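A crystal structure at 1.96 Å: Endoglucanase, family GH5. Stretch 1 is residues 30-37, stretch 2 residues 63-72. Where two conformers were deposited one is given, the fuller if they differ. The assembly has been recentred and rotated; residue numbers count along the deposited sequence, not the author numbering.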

# COMPACT_ATOMS: atom_id res chain seq x y z
N ALA A 30 -9.16 4.14 8.13
CA ALA A 30 -8.87 5.21 9.05
C ALA A 30 -8.69 6.49 8.22
O ALA A 30 -9.67 7.06 7.83
CB ALA A 30 -7.69 4.87 9.97
N MET A 31 -7.44 6.93 8.01
CA MET A 31 -7.18 8.13 7.25
C MET A 31 -7.56 8.02 5.80
O MET A 31 -7.65 9.01 5.08
CB MET A 31 -5.72 8.55 7.40
CG MET A 31 -5.32 8.86 8.86
SD MET A 31 -6.21 10.27 9.52
CE MET A 31 -5.28 11.61 8.63
N ASP A 32 -7.71 6.77 5.32
CA ASP A 32 -8.20 6.47 3.97
C ASP A 32 -9.72 6.52 3.82
O ASP A 32 -10.20 6.45 2.70
CB ASP A 32 -7.70 5.08 3.53
CG ASP A 32 -7.96 4.04 4.55
OD1 ASP A 32 -7.67 4.23 5.77
OD2 ASP A 32 -8.45 2.91 4.18
N THR A 33 -10.45 6.66 4.91
CA THR A 33 -11.90 6.72 4.83
C THR A 33 -12.33 7.77 3.81
O THR A 33 -11.85 8.88 3.79
CB THR A 33 -12.40 7.06 6.25
OG1 THR A 33 -12.15 5.99 7.13
CG2 THR A 33 -13.95 7.42 6.27
N TYR A 34 -13.28 7.36 2.95
CA TYR A 34 -13.73 8.28 1.90
C TYR A 34 -14.88 9.13 2.43
O TYR A 34 -16.10 8.87 2.08
CB TYR A 34 -14.07 7.55 0.62
CG TYR A 34 -14.21 8.47 -0.58
CD1 TYR A 34 -13.14 9.07 -1.12
CD2 TYR A 34 -15.45 8.79 -1.07
CE1 TYR A 34 -13.22 9.91 -2.21
CE2 TYR A 34 -15.54 9.67 -2.16
CZ TYR A 34 -14.42 10.24 -2.68
OH TYR A 34 -14.50 11.06 -3.79
N ASN A 35 -14.60 10.01 3.35
CA ASN A 35 -15.54 10.92 4.03
C ASN A 35 -14.74 12.05 4.59
O ASN A 35 -13.55 11.85 4.94
CB ASN A 35 -16.29 10.10 5.10
CG ASN A 35 -17.52 10.85 5.67
OD1 ASN A 35 -17.40 11.82 6.38
ND2 ASN A 35 -18.72 10.37 5.26
N SER A 36 -15.33 13.24 4.80
CA SER A 36 -14.62 14.32 5.45
C SER A 36 -14.25 13.96 6.91
O SER A 36 -13.33 14.53 7.46
CB SER A 36 -15.40 15.64 5.41
OG SER A 36 -16.65 15.42 6.00
N ASP A 37 -14.97 13.02 7.53
CA ASP A 37 -14.77 12.57 8.91
C ASP A 37 -14.13 11.16 8.80
O ASP A 37 -14.81 10.23 8.38
CB ASP A 37 -16.13 12.44 9.60
CG ASP A 37 -16.06 11.95 11.00
OD1 ASP A 37 -15.03 11.46 11.46
OD2 ASP A 37 -17.07 12.19 11.75
N ARG A 63 1.57 0.41 7.17
CA ARG A 63 1.11 1.12 5.99
C ARG A 63 -0.08 2.04 6.47
O ARG A 63 -0.97 1.57 7.17
CB ARG A 63 0.67 0.20 4.84
CG ARG A 63 0.19 0.94 3.59
CD ARG A 63 0.27 0.05 2.39
NE ARG A 63 -0.25 0.62 1.13
CZ ARG A 63 -1.50 0.46 0.69
NH1 ARG A 63 -2.40 -0.12 1.39
NH2 ARG A 63 -1.78 0.85 -0.54
N LEU A 64 0.09 3.31 6.16
CA LEU A 64 -0.78 4.40 6.60
C LEU A 64 -1.43 4.98 5.36
O LEU A 64 -1.00 6.00 4.78
CB LEU A 64 0.12 5.46 7.33
CG LEU A 64 -0.58 6.71 7.82
CD1 LEU A 64 -1.84 6.33 8.61
CD2 LEU A 64 0.44 7.53 8.65
N PRO A 65 -2.52 4.31 4.92
CA PRO A 65 -3.17 4.83 3.71
C PRO A 65 -3.97 6.12 4.04
O PRO A 65 -4.54 6.26 5.09
CB PRO A 65 -4.11 3.66 3.39
CG PRO A 65 -4.40 2.99 4.68
CD PRO A 65 -3.14 3.12 5.42
N VAL A 66 -3.84 7.06 3.12
CA VAL A 66 -4.49 8.36 3.40
C VAL A 66 -5.22 8.75 2.14
O VAL A 66 -4.70 8.77 1.02
CB VAL A 66 -3.42 9.46 3.68
CG1 VAL A 66 -4.09 10.81 3.93
CG2 VAL A 66 -2.55 9.09 4.89
N THR A 67 -6.46 9.16 2.32
CA THR A 67 -7.32 9.77 1.27
C THR A 67 -7.25 11.27 1.50
O THR A 67 -7.47 11.74 2.62
CB THR A 67 -8.74 9.21 1.29
OG1 THR A 67 -8.69 7.83 0.91
CG2 THR A 67 -9.68 10.02 0.34
N TRP A 68 -6.91 12.00 0.47
CA TRP A 68 -6.62 13.44 0.57
C TRP A 68 -7.77 14.29 0.06
O TRP A 68 -7.80 15.46 0.37
CB TRP A 68 -5.31 13.78 -0.21
CG TRP A 68 -4.14 13.04 0.33
CD1 TRP A 68 -3.72 11.79 -0.03
CD2 TRP A 68 -3.22 13.44 1.38
NE1 TRP A 68 -2.64 11.42 0.70
CE2 TRP A 68 -2.28 12.39 1.56
CE3 TRP A 68 -3.12 14.59 2.16
CZ2 TRP A 68 -1.27 12.42 2.51
CZ3 TRP A 68 -2.13 14.62 3.14
CH2 TRP A 68 -1.19 13.59 3.25
N LYS A 69 -8.66 13.74 -0.74
CA LYS A 69 -9.71 14.52 -1.46
C LYS A 69 -10.45 15.52 -0.59
O LYS A 69 -10.61 16.69 -0.97
CB LYS A 69 -10.67 13.55 -2.18
CG LYS A 69 -11.73 14.32 -2.98
CD LYS A 69 -12.64 13.43 -3.75
CE LYS A 69 -13.85 14.19 -4.33
NZ LYS A 69 -13.92 15.65 -3.90
N PHE A 70 -10.85 15.13 0.57
CA PHE A 70 -11.68 16.02 1.34
C PHE A 70 -10.89 17.11 2.02
O PHE A 70 -11.44 17.90 2.79
CB PHE A 70 -12.52 15.21 2.32
CG PHE A 70 -13.51 14.31 1.64
CD1 PHE A 70 -14.70 14.84 1.26
CD2 PHE A 70 -13.25 13.00 1.39
CE1 PHE A 70 -15.62 14.05 0.63
CE2 PHE A 70 -14.14 12.19 0.70
CZ PHE A 70 -15.32 12.77 0.34
N HIS A 71 -9.59 17.15 1.83
CA HIS A 71 -8.68 18.11 2.45
C HIS A 71 -7.86 18.86 1.46
O HIS A 71 -6.83 19.41 1.88
CB HIS A 71 -7.91 17.48 3.57
CG HIS A 71 -8.74 16.76 4.58
ND1 HIS A 71 -9.30 17.36 5.62
CD2 HIS A 71 -9.24 15.46 4.54
CE1 HIS A 71 -10.03 16.43 6.28
NE2 HIS A 71 -9.97 15.29 5.59
N ILE A 72 -8.17 18.88 0.18
CA ILE A 72 -7.44 19.59 -0.84
C ILE A 72 -8.32 20.70 -1.32
O ILE A 72 -9.52 20.52 -1.66
CB ILE A 72 -7.08 18.68 -1.99
CG1 ILE A 72 -6.06 17.55 -1.62
CG2 ILE A 72 -6.57 19.49 -3.20
CD1 ILE A 72 -5.94 16.40 -2.57
O HOH W 1 -5.09 5.23 7.66
O HOH W 2 -11.04 12.68 4.95

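The apolar part of this contact has two patches. The first is buried and centres on Met31. Its CA-to-CB bond points toward stretch 2, and the end of the side chain then leads away. The near part of the side chain therefore does the packing: Met31 CB lies 4.1 Å from Val66 CG2, and Met31 CG lies 4.3 Å from Leu64 CD1. All three chi angles of Met31 are m, in the conformer given. The unbranched, flexible side chain can pack with its near part and then turn off. Pro65 adds its ring nearby, with CG 3.7 Å from Asp32 OD1.

The second patch is aromatic and only partly exposed. Phe70 turns its edge toward the face of Tyr34. The ring centroids are 4.9 Å apart and the planes meet at 68°. The closest side-chain atoms are Tyr34 CD1 and Phe70 CE2, at 3.7 Å. Phe70 points toward stretch 1 and has more area covered by the other stretch than any other residue here. One face of its ring also lies against backbone: Ser36 N is 3.8 Å from Phe70 CG. A flat ring suits this place because it can meet a ring with its edge and a peptide segment with its face. Tyr34 starts out sideways, but its end comes nearer. Its OH reaches within 3.0 Å of Lys69 CD, a close approach to the aliphatic part of the lysine. Thr67 CG2 is 3.9 Å from Tyr34 CD1.

Thr67 links the apolar and polar parts. Its CA-to-CB bond points toward stretch 1, and it makes both direct hydrogen bonds between the stretches. Thr67 N donates to Met31 O at 3.0 Å, nearly straight at 175°. Thr67 OG1 donates to Asp32 O at 2.7 Å. Threonine suits the site: its hydroxyl meets a carbonyl while its methyl packs near a ring.

The two carbonyls lie in a type I turn from Ala30 to Thr33. Thr33 N donates to Ala30 O at 3.0 Å, and Thr33 OG1 donates to the same Ala30 O at 2.8 Å. Ala30 N donates to Asp32 OD1 at 2.8 Å. Asp32 OD1 thus takes a hydrogen bond within its own stretch, while Asp32 O takes one from Thr67. Asp32 N and Pro65 O are 3.2 Å apart, but the angle is poor and they are not hydrogen-bonded.

Water completes the polar edge. Water 1 accepts from Met31 N at 2.9 Å and donates to Pro65 O at 2.8 Å, so it bridges the backbones. Water 2 donates to Asn35 O at 2.6 Å and is hydrogen-bonded to His71 NE2 at 2.9 Å. The imidazole has two ring nitrogens: NE2 is hydrogen-bonded to water 2, and ND1 is hydrogen-bonded elsewhere in the structure. Ser36 is exposed; its CA-to-CB bond points sideways, and Ser36 CB lies 4.2 Å from Phe70 CB. Together the stretches bury 577 Å², both sides summed.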